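Local coordinates for protein nucleoside-diphosphate sugar epimerase (SulA family) (Corynebacterium glutamicum, PDB 3OH8) that probably acts as an NAD(P)-dependent epimerase or related enzyme on nucleotide-linked sugars, although its exact substrate and reaction are not established, at residues H287-A292 with V299-T304; L205-G210 with L231-L236; G256-D261 with P361-A366. All coordinates share one frame; numbering follows the deposited sequence.

Contact 1: H287-A292 with V299-T304; sequences HATAPA and VAFIRT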
loop_
_atom_site.group_PDB
_atom_site.type_symbol
_atom_site.label_atom_id
_atom_site.label_comp_id
_atom_site.label_asym_id
_atom_site.label_seq_id
_atom_site.Cartn_x
_atom_site.Cartn_y
_atom_site.Cartn_z
ATOM N N HIS A 287 16.862 -17.853 9.323
ATOM C CA HIS A 287 17.040 -19.237 9.757
ATOM C C HIS A 287 16.050 -19.627 10.860
ATOM O O HIS A 287 15.740 -20.795 11.040
ATOM C CB HIS A 287 18.485 -19.490 10.220
ATOM C CG HIS A 287 18.722 -20.902 10.663
ATOM N ND1 HIS A 287 18.932 -21.245 11.980
ATOM C CD2 HIS A 287 18.738 -22.061 9.964
ATOM C CE1 HIS A 287 19.088 -22.555 12.073
ATOM N NE2 HIS A 287 18.975 -23.073 10.863
ATOM N N ALA A 288 15.547 -18.642 11.594
ATOM C CA ALA A 288 14.553 -18.903 12.622
ATOM C C ALA A 288 13.230 -19.477 12.082
ATOM O O ALA A 288 12.425 -19.992 12.862
ATOM C CB ALA A 288 14.294 -17.636 13.441
ATOM N N THR A 289 13.004 -19.395 10.766
ATOM C CA THR A 289 11.797 -19.984 10.171
ATOM C C THR A 289 11.953 -21.481 9.909
ATOM O O THR A 289 11.009 -22.145 9.472
ATOM C CB THR A 289 11.370 -19.311 8.821
ATOM O OG1 THR A 289 12.374 -19.520 7.822
ATOM C CG2 THR A 289 11.114 -17.816 8.991
ATOM N N ALA A 290 13.141 -22.007 10.176
ATOM C CA ALA A 290 13.449 -23.404 9.855
ATOM C C ALA A 290 12.412 -24.447 10.319
ATOM O O ALA A 290 12.128 -25.384 9.586
ATOM C CB ALA A 290 14.861 -23.771 10.337
ATOM N N PRO A 291 11.832 -24.284 11.521
ATOM C CA PRO A 291 10.814 -25.266 11.924
ATOM C C PRO A 291 9.635 -25.363 10.951
ATOM O O PRO A 291 9.106 -26.456 10.753
ATOM C CB PRO A 291 10.349 -24.747 13.288
ATOM C CG PRO A 291 11.543 -23.993 13.817
ATOM C CD PRO A 291 12.144 -23.336 12.607
ATOM N N ALA A 292 9.223 -24.249 10.353
ATOM C CA ALA A 292 8.120 -24.290 9.401
ATOM C C ALA A 292 8.492 -25.067 8.140
ATOM O O ALA A 292 7.759 -25.942 7.691
ATOM C CB ALA A 292 7.675 -22.885 9.033
ATOM N N VAL A 299 7.734 -21.621 2.796
ATOM C CA VAL A 299 8.297 -20.437 3.441
ATOM C C VAL A 299 8.955 -19.531 2.408
ATOM O O VAL A 299 9.691 -20.012 1.538
ATOM C CB VAL A 299 9.366 -20.831 4.505
ATOM C CG1 VAL A 299 9.934 -19.595 5.200
ATOM C CG2 VAL A 299 8.772 -21.794 5.516
ATOM N N ALA A 300 8.674 -18.230 2.485
ATOM C CA ALA A 300 9.422 -17.241 1.704
ATOM C C ALA A 300 9.906 -16.111 2.603
ATOM O O ALA A 300 9.279 -15.798 3.618
ATOM C CB ALA A 300 8.580 -16.683 0.576
ATOM N N PHE A 301 11.027 -15.510 2.214
ATOM C CA PHE A 301 11.628 -14.394 2.930
ATOM C C PHE A 301 11.548 -13.197 2.021
ATOM O O PHE A 301 12.098 -13.207 0.918
ATOM C CB PHE A 301 13.102 -14.680 3.246
ATOM C CG PHE A 301 13.344 -16.052 3.781
ATOM C CD1 PHE A 301 12.866 -16.409 5.029
ATOM C CD2 PHE A 301 14.054 -16.983 3.044
ATOM C CE1 PHE A 301 13.082 -17.671 5.530
ATOM C CE2 PHE A 301 14.272 -18.255 3.541
ATOM C CZ PHE A 301 13.779 -18.597 4.787
ATOM N N ILE A 302 10.845 -12.169 2.467
ATOM C CA ILE A 302 10.673 -10.968 1.653
ATOM C C ILE A 302 11.790 -9.996 2.024
ATOM O O ILE A 302 11.659 -9.216 2.963
ATOM C CB ILE A 302 9.284 -10.340 1.888
ATOM C CG1 ILE A 302 8.189 -11.390 1.667
ATOM C CG2 ILE A 302 9.057 -9.142 0.972
ATOM C CD1 ILE A 302 8.316 -12.160 0.345
ATOM N N ARG A 303 12.909 -10.088 1.305
ATOM C CA ARG A 303 14.035 -9.205 1.552
ATOM C C ARG A 303 13.707 -7.831 0.984
ATOM O O ARG A 303 13.897 -7.573 -0.198
ATOM C CB ARG A 303 15.318 -9.780 0.929
ATOM C CG ARG A 303 15.666 -11.167 1.470
ATOM C CD ARG A 303 16.994 -11.716 0.901
ATOM N NE ARG A 303 17.319 -13.008 1.501
ATOM C CZ ARG A 303 18.150 -13.899 0.969
ATOM N NH1 ARG A 303 18.756 -13.657 -0.194
ATOM N NH2 ARG A 303 18.363 -15.040 1.601
ATOM N N THR A 304 13.207 -6.954 1.846
ATOM C CA THR A 304 12.707 -5.657 1.421
ATOM C C THR A 304 13.787 -4.588 1.310
ATOM O O THR A 304 14.701 -4.510 2.142
ATOM C CB THR A 304 11.671 -5.129 2.416
ATOM O OG1 THR A 304 10.743 -6.176 2.726
ATOM C CG2 THR A 304 10.930 -3.948 1.803
#

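Contact 2: L205-G210 with L231-L236; sequences LVHLAG and LPTKFL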
loop_
_atom_site.group_PDB
_atom_site.type_symbol
_atom_site.label_atom_id
_atom_site.label_comp_id
_atom_site.label_asym_id
_atom_site.label_seq_id
_atom_site.Cartn_x
_atom_site.Cartn_y
_atom_site.Cartn_z
ATOM N N LEU A 205 0.401 -17.575 7.387
ATOM C CA LEU A 205 0.913 -16.607 8.351
ATOM C C LEU A 205 1.803 -15.600 7.649
ATOM O O LEU A 205 2.734 -15.981 6.941
ATOM C CB LEU A 205 1.731 -17.295 9.448
ATOM C CG LEU A 205 2.505 -16.299 10.328
ATOM C CD1 LEU A 205 1.554 -15.414 11.163
ATOM C CD2 LEU A 205 3.537 -17.019 11.212
ATOM N N VAL A 206 1.525 -14.316 7.845
ATOM C CA VAL A 206 2.449 -13.278 7.390
ATOM C C VAL A 206 3.100 -12.614 8.600
ATOM O O VAL A 206 2.413 -12.013 9.433
ATOM C CB VAL A 206 1.735 -12.219 6.512
ATOM C CG1 VAL A 206 2.715 -11.123 6.079
ATOM C CG2 VAL A 206 1.139 -12.898 5.305
ATOM N N HIS A 207 4.423 -12.751 8.706
ATOM C CA HIS A 207 5.156 -12.240 9.859
ATOM C C HIS A 207 5.929 -10.993 9.470
ATOM O O HIS A 207 6.997 -11.065 8.848
ATOM C CB HIS A 207 6.124 -13.289 10.412
ATOM C CG HIS A 207 6.811 -12.850 11.667
ATOM N ND1 HIS A 207 8.122 -13.172 11.953
ATOM C CD2 HIS A 207 6.373 -12.109 12.708
ATOM C CE1 HIS A 207 8.457 -12.651 13.120
ATOM N NE2 HIS A 207 7.409 -12.001 13.601
ATOM N N LEU A 208 5.354 -9.856 9.836
ATOM C CA LEU A 208 5.834 -8.550 9.436
ATOM C C LEU A 208 6.356 -7.755 10.623
ATOM O O LEU A 208 7.047 -6.756 10.437
ATOM C CB LEU A 208 4.693 -7.754 8.813
ATOM C CG LEU A 208 4.374 -7.970 7.349
ATOM C CD1 LEU A 208 3.229 -7.051 6.968
ATOM C CD2 LEU A 208 5.601 -7.633 6.561
ATOM N N ALA A 209 6.016 -8.183 11.839
ATOM C CA ALA A 209 6.305 -7.380 13.031
ATOM C C ALA A 209 7.780 -6.983 13.133
ATOM O O ALA A 209 8.674 -7.799 12.913
ATOM C CB ALA A 209 5.872 -8.105 14.282
ATOM N N GLY A 210 8.020 -5.721 13.477
ATOM C CA GLY A 210 9.370 -5.216 13.655
ATOM C C GLY A 210 9.623 -3.910 12.924
ATOM O O GLY A 210 9.018 -3.628 11.884
ATOM N N LEU A 231 13.959 -14.888 18.185
ATOM C CA LEU A 231 13.118 -15.790 18.984
ATOM C C LEU A 231 11.599 -15.742 18.620
ATOM O O LEU A 231 10.956 -16.781 18.440
ATOM C CB LEU A 231 13.336 -15.540 20.484
ATOM C CG LEU A 231 14.192 -16.535 21.301
ATOM C CD1 LEU A 231 15.223 -17.258 20.455
ATOM C CD2 LEU A 231 14.862 -15.850 22.481
ATOM N N PRO A 232 11.024 -14.539 18.516
ATOM C CA PRO A 232 9.600 -14.537 18.162
ATOM C C PRO A 232 9.336 -15.205 16.808
ATOM O O PRO A 232 8.285 -15.837 16.623
ATOM C CB PRO A 232 9.257 -13.047 18.108
ATOM C CG PRO A 232 10.269 -12.387 19.031
ATOM C CD PRO A 232 11.521 -13.196 18.881
ATOM N N THR A 233 10.272 -15.057 15.875
ATOM C CA THR A 233 10.120 -15.639 14.545
ATOM C C THR A 233 10.122 -17.157 14.637
ATOM O O THR A 233 9.359 -17.829 13.948
ATOM C CB THR A 233 11.239 -15.162 13.584
ATOM O OG1 THR A 233 11.087 -13.757 13.325
ATOM C CG2 THR A 233 11.163 -15.903 12.285
ATOM N N LYS A 234 10.971 -17.692 15.512
ATOM C CA LYS A 234 11.071 -19.129 15.691
ATOM C C LYS A 234 9.813 -19.701 16.334
ATOM O O LYS A 234 9.312 -20.754 15.921
ATOM C CB LYS A 234 12.296 -19.479 16.543
ATOM C CG LYS A 234 12.575 -20.965 16.644
ATOM C CD LYS A 234 13.763 -21.222 17.564
ATOM C CE LYS A 234 13.949 -22.704 17.830
ATOM N NZ LYS A 234 15.066 -22.943 18.788
ATOM N N PHE A 235 9.311 -19.020 17.358
ATOM C CA PHE A 235 8.135 -19.504 18.062
ATOM C C PHE A 235 6.935 -19.514 17.122
ATOM O O PHE A 235 6.125 -20.439 17.136
ATOM C CB PHE A 235 7.880 -18.687 19.336
ATOM C CG PHE A 235 9.023 -18.753 20.335
ATOM C CD1 PHE A 235 9.949 -19.786 20.278
ATOM C CD2 PHE A 235 9.169 -17.785 21.321
ATOM C CE1 PHE A 235 11.002 -19.859 21.193
ATOM C CE2 PHE A 235 10.211 -17.851 22.241
ATOM C CZ PHE A 235 11.131 -18.891 22.173
ATOM N N LEU A 236 6.840 -18.500 16.274
ATOM C CA LEU A 236 5.759 -18.463 15.289
ATOM C C LEU A 236 5.938 -19.611 14.279
ATOM O O LEU A 236 4.978 -20.287 13.904
ATOM C CB LEU A 236 5.755 -17.116 14.562
ATOM C CG LEU A 236 4.709 -16.023 14.840
ATOM C CD1 LEU A 236 3.522 -16.468 15.724
ATOM C CD2 LEU A 236 5.389 -14.818 15.397
#

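Contact 3: G256-D261 with P361-A366; sequences GFYGHD and PINAVA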
loop_
_atom_site.group_PDB
_atom_site.type_symbol
_atom_site.label_atom_id
_atom_site.label_comp_id
_atom_site.label_asym_id
_atom_site.label_seq_id
_atom_site.Cartn_x
_atom_site.Cartn_y
_atom_site.Cartn_z
ATOM N N GLY A 256 19.425 -6.132 3.713
ATOM C CA GLY A 256 20.540 -6.104 4.648
ATOM C C GLY A 256 21.181 -7.471 4.766
ATOM O O GLY A 256 22.293 -7.606 5.270
ATOM N N PHE A 257 20.464 -8.494 4.309
ATOM C CA PHE A 257 21.008 -9.840 4.205
ATOM C C PHE A 257 22.328 -9.846 3.420
ATOM O O PHE A 257 23.223 -10.637 3.716
ATOM C CB PHE A 257 20.000 -10.751 3.505
ATOM C CG PHE A 257 20.520 -12.139 3.230
ATOM C CD1 PHE A 257 20.376 -13.151 4.175
ATOM C CD2 PHE A 257 21.143 -12.438 2.029
ATOM C CE1 PHE A 257 20.851 -14.439 3.930
ATOM C CE2 PHE A 257 21.624 -13.717 1.777
ATOM C CZ PHE A 257 21.476 -14.720 2.734
ATOM N N TYR A 258 22.424 -8.984 2.410
ATOM C CA TYR A 258 23.586 -8.963 1.530
ATOM C C TYR A 258 24.725 -8.150 2.131
ATOM O O TYR A 258 25.813 -8.041 1.542
ATOM C CB TYR A 258 23.205 -8.417 0.142
ATOM C CG TYR A 258 22.105 -9.212 -0.494
ATOM C CD1 TYR A 258 22.327 -10.515 -0.918
ATOM C CD2 TYR A 258 20.828 -8.674 -0.642
ATOM C CE1 TYR A 258 21.313 -11.265 -1.490
ATOM C CE2 TYR A 258 19.800 -9.419 -1.214
ATOM C CZ TYR A 258 20.049 -10.706 -1.626
ATOM O OH TYR A 258 19.049 -11.438 -2.175
ATOM N N GLY A 259 24.473 -7.589 3.305
ATOM C CA GLY A 259 25.433 -6.709 3.935
ATOM C C GLY A 259 25.066 -5.273 3.630
ATOM O O GLY A 259 24.285 -4.998 2.709
ATOM N N HIS A 260 25.630 -4.347 4.394
ATOM C CA HIS A 260 25.286 -2.943 4.228
ATOM C C HIS A 260 25.923 -2.341 2.976
ATOM O O HIS A 260 25.411 -1.371 2.423
ATOM C CB HIS A 260 25.623 -2.133 5.494
ATOM C CG HIS A 260 27.065 -1.751 5.619
ATOM N ND1 HIS A 260 27.539 -0.508 5.258
ATOM C CD2 HIS A 260 28.135 -2.438 6.085
ATOM C CE1 HIS A 260 28.839 -0.448 5.486
ATOM N NE2 HIS A 260 29.225 -1.607 5.989
ATOM N N ASP A 261 27.011 -2.940 2.502
ATOM C CA ASP A 261 27.767 -2.328 1.412
ATOM C C ASP A 261 28.432 -3.354 0.499
ATOM O O ASP A 261 29.434 -3.957 0.877
ATOM C CB ASP A 261 28.817 -1.390 2.015
ATOM C CG ASP A 261 29.626 -0.646 0.967
ATOM O OD1 ASP A 261 29.414 -0.861 -0.249
ATOM O OD2 ASP A 261 30.484 0.165 1.377
ATOM N N PRO A 361 14.048 -17.035 -0.614
ATOM C CA PRO A 361 14.269 -15.584 -0.578
ATOM C C PRO A 361 13.682 -14.865 -1.800
ATOM O O PRO A 361 13.802 -15.359 -2.915
ATOM C CB PRO A 361 15.796 -15.463 -0.599
ATOM C CG PRO A 361 16.261 -16.723 -1.309
ATOM C CD PRO A 361 15.296 -17.791 -0.845
ATOM N N ILE A 362 13.036 -13.722 -1.580
ATOM C CA ILE A 362 12.562 -12.891 -2.675
ATOM C C ILE A 362 13.066 -11.467 -2.457
ATOM O O ILE A 362 12.809 -10.885 -1.410
ATOM C CB ILE A 362 11.034 -12.849 -2.697
ATOM C CG1 ILE A 362 10.458 -14.263 -2.853
ATOM C CG2 ILE A 362 10.565 -11.954 -3.808
ATOM C CD1 ILE A 362 10.782 -14.921 -4.209
ATOM N N ASN A 363 13.820 -10.914 -3.408
ATOM C CA ASN A 363 14.210 -9.510 -3.300
ATOM C C ASN A 363 12.998 -8.634 -3.617
ATOM O O ASN A 363 12.555 -8.574 -4.768
ATOM C CB ASN A 363 15.365 -9.164 -4.247
ATOM C CG ASN A 363 16.709 -9.745 -3.791
ATOM O OD1 ASN A 363 17.682 -9.759 -4.553
ATOM N ND2 ASN A 363 16.772 -10.203 -2.554
ATOM N N ALA A 364 12.442 -7.975 -2.606
ATOM C CA ALA A 364 11.312 -7.077 -2.852
ATOM C C ALA A 364 11.854 -5.674 -3.020
ATOM O O ALA A 364 11.895 -4.894 -2.073
ATOM C CB ALA A 364 10.306 -7.136 -1.717
ATOM N N VAL A 365 12.311 -5.389 -4.233
ATOM C CA VAL A 365 12.921 -4.119 -4.583
ATOM C C VAL A 365 12.446 -3.799 -5.988
ATOM O O VAL A 365 12.160 -4.701 -6.766
ATOM C CB VAL A 365 14.474 -4.220 -4.603
ATOM C CG1 VAL A 365 15.008 -4.669 -3.229
ATOM C CG2 VAL A 365 14.936 -5.178 -5.712
ATOM N N ALA A 366 12.338 -2.519 -6.312
ATOM C CA ALA A 366 12.025 -2.135 -7.682
ATOM C C ALA A 366 13.161 -2.583 -8.599
ATOM O O ALA A 366 14.294 -2.715 -8.154
ATOM C CB ALA A 366 11.808 -0.618 -7.776
#

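Contact 1: H287-A292 with V299-T304
Thr289 and Ala292 pack against Val299 and Phe301 in a buried, largely apolar contact between a turn that runs into a short helix and a strand of the mainly parallel sheet in the Rossmann-like domain. A type I turn from His287 to Ala290 brings Thr289 down to the sheet. A chi1 of 64° tucks its hydroxyl in over the main chain, where it hydrogen-bonds to the carbonyl of Glu286. Thus satisfied, the same oxygen can face carbon: Thr289 OG1 lies 3.0 Å from Phe301 CE1, at the edge of the ring and near its plane, so that it meets ring C-H rather than the pi face. Val299 CG1 comes within 3.6 Å of Thr289 OG1 as well. The second branch of the valine serves the helix, with Val299 CG2 3.8 Å from Ala292 CB. Alanine suits this place because its single methyl lets the helix come close to a beta-branched residue. Strand 298-308 is flanked by strands 248-254 and 360-364. Thr289 also reaches Met249 and Ser251 on the first of these, while Thr233 and Val240 of helix 222-242 touch Thr289 and Ala292 respectively.

Contact 2: L205-G210 with L231-L236
Leu205 and His207 face Thr233 and Leu236 in a beta-alpha-beta crossover of the Rossmann-like domain, where strand 204-207 leads into helix 222-242 and the chain returns through the parallel neighbour 248-254. The short strand and helix segments run almost exactly antiparallel (176°), their axes 10.6 Å apart, and residues two apart on the strand point to the helix. His207 has CG anti to its backbone N (chi1 -175°), which carries the imidazole across to the helix. There Leu236 CD2 sits over one face in a CH-pi contact, 4.1 Å from the centroid of the His207 ring and 23° off its normal. Thr233 OG1 lies at the edge of the ring, which is probably turned over in the model; its close contact there is doubtful. Nearly one turn of helix separates these two partners. Farther back on the strand, Leu205 CD2 meets Leu236 CG at 3.9 Å, the two side chains crossing at about a right angle. Thr233 OG1 hydrogen-bonds to Arg229 O, a helical carbonyl one turn earlier, which probably lowers the cost of burying the hydroxyl; the face of the imidazole, in turn, offers the leucine a flat, partly apolar surface.

Contact 3: G256-D261 with P361-A366
Tyr258 and Asn363 reach for each other from opposite directions, and their flat groups meet almost perpendicularly, with ring and amide planes 85° apart. The end of the Asn363 amide lies at the edge of the tyrosine ring, near its plane and beside the phenol oxygen, not over a face. Tyr258 OH is 3.3 Å from Asn363 CG and 2.6 Å from the amide atom modelled as Asn363 ND2, although the nitrogen and oxygen of that amide are probably interchanged in the model. The phenol oxygen is hydrogen-bonded to Arg303 NH1, so the guanidinium helps to fix its position and may polarise the hydroxyl. Neighbouring Phe257 supports the ring from another side: its CD2 stands 3.6 Å above the Tyr258 plane, over one face and toward the rim, and Phe257 itself makes a cation-pi interaction with Arg303.

These groups join the loop that follows strand 248-254 to strand 360-364 of the same Rossmann-like sheet, with strand 298-308 between the two strands. Tyrosine suits the loop position because its ring is long enough to span the distance to the strand and ends in a polar atom.

With chi1 near -73° the Asn363 amide turns toward the loop, and the backbone N of the same residue bonds to Glu269 OE2. Tyr258 ends a short 3-10 segment, closed by a bond of 2.9 Å from Gly259 N to Gly256 O. Gly259 then takes a backbone conformation in which a beta carbon would press on the carbonyl O of Tyr258, so glycine suits the point where the chain leaves the 3-10 segment.

All three are buried contacts, though Phe301 in contact 1 is partly exposed, and all reach one sheet, but their chemistry differs. Contacts 1 and 2, with centres about 9 Å apart, are chiefly apolar and bring helical or turn segments against strands; they touch each other where Ala288 meets Thr233 and Pro291 meets Lys234. Contact 3 is polar, joining a loop to a strand through a phenol and an amide. Contacts 1 and 3 use adjacent strands, 298-308 and 360-364, and Arg303 of the former meets Phe257 and Pro361. Contacts 2 and 3 do not touch, their nearest atoms being about 10 Å apart. Along the chain, contact 1 is nested within the loop closed by contact 3, whereas contact 2 closes before either opens.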